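Local coordinates for Nsp15 (Middle East respiratory syndrome-related coronavirus, PDB 5YVD), which acts as the coronavirus endoribonuclease that cleaves RNA, with a family preference for uridylates, and assembles as a hexamer, at the interface of chains A and B. Sequence-based numbering; all coordinates share one arbitrary frame. Chains: chain A/B, Nsp15.

The interface of chains A and B. Residues chain A 104; chain B 23, 34, 39.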
# COMPACT_ATOMS: atom_id res chain seq x y z
N TYR A 104 -8.19 4.24 -20.86
CA TYR A 104 -8.16 4.93 -19.60
C TYR A 104 -7.29 6.18 -19.67
O TYR A 104 -7.62 7.18 -19.04
CB TYR A 104 -7.67 3.98 -18.51
CG TYR A 104 -7.80 4.52 -17.12
CD1 TYR A 104 -6.78 5.28 -16.56
CD2 TYR A 104 -8.95 4.30 -16.36
CE1 TYR A 104 -6.89 5.80 -15.29
CE2 TYR A 104 -9.08 4.83 -15.07
CZ TYR A 104 -8.03 5.56 -14.55
OH TYR A 104 -8.10 6.09 -13.30
N PRO B 23 -13.19 1.17 -19.14
CA PRO B 23 -11.84 1.39 -18.64
C PRO B 23 -11.84 1.37 -17.13
O PRO B 23 -12.80 1.80 -16.51
CB PRO B 23 -11.47 2.78 -19.16
CG PRO B 23 -12.78 3.44 -19.48
CD PRO B 23 -13.87 2.41 -19.54
N LYS B 34 -13.47 4.96 -15.41
CA LYS B 34 -13.59 6.27 -16.05
C LYS B 34 -14.98 6.39 -16.59
O LYS B 34 -15.30 5.73 -17.56
CB LYS B 34 -12.57 6.49 -17.19
CG LYS B 34 -11.41 7.41 -16.83
CD LYS B 34 -11.18 8.53 -17.85
CE LYS B 34 -9.94 9.39 -17.52
NZ LYS B 34 -9.47 9.38 -16.09
N ASP B 39 -13.21 9.72 -12.51
CA ASP B 39 -12.89 8.38 -12.03
C ASP B 39 -13.81 8.01 -10.88
O ASP B 39 -13.82 8.67 -9.86
CB ASP B 39 -11.46 8.33 -11.49
CG ASP B 39 -10.43 8.67 -12.52
OD1 ASP B 39 -10.42 8.06 -13.60
OD2 ASP B 39 -9.60 9.55 -12.20
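A:Tyr104 lies in a loop with helix-like backbone torsions, whereas B:Lys34 and B:Asp39, which it meets, are extended residues of the strands 30-35 and 38-44, and B:Pro23 precedes strand 24-27. The tyrosine ring reaches across to chain B because its CG stands anti to the backbone N (chi1 -171°); tyrosine suits the place by combining an apolar face with a polar hydroxyl at the far end. The lysine CG lies over the CD2/CE2 side of one ring face, 3.9 Å from CE2 of A:Tyr104; such a flat apolar face suits methylenes. The lysine bends at chi2 and chi4, passes the ring, and brings CE to 3.6 Å from the backbone O of A:Tyr104. Its ammonium NZ then forms a salt bridge with OD1 of B:Asp39 at 3.0 Å, on the syn side but 27° out of the carboxylate plane. That same OD1 lies 3.1 Å from the phenol OH of A:Tyr104, at most a weak hydrogen bond, since OD1 sits steeply above the ring plane, with the carboxylate nearly parallel to the ring (planes 14° apart) and displaced towards the OH. The short aspartate can thus balance the ammonium and may also accept from the phenol. B:Pro23, compact and rigid, borders the ring's root near its edge, with CB 4.0 Å from CA of A:Tyr104. The patch and its two-fold twin join one subunit's middle-domain region to the other's N-terminal oligomerisation region, probably contributing to hexamer assembly.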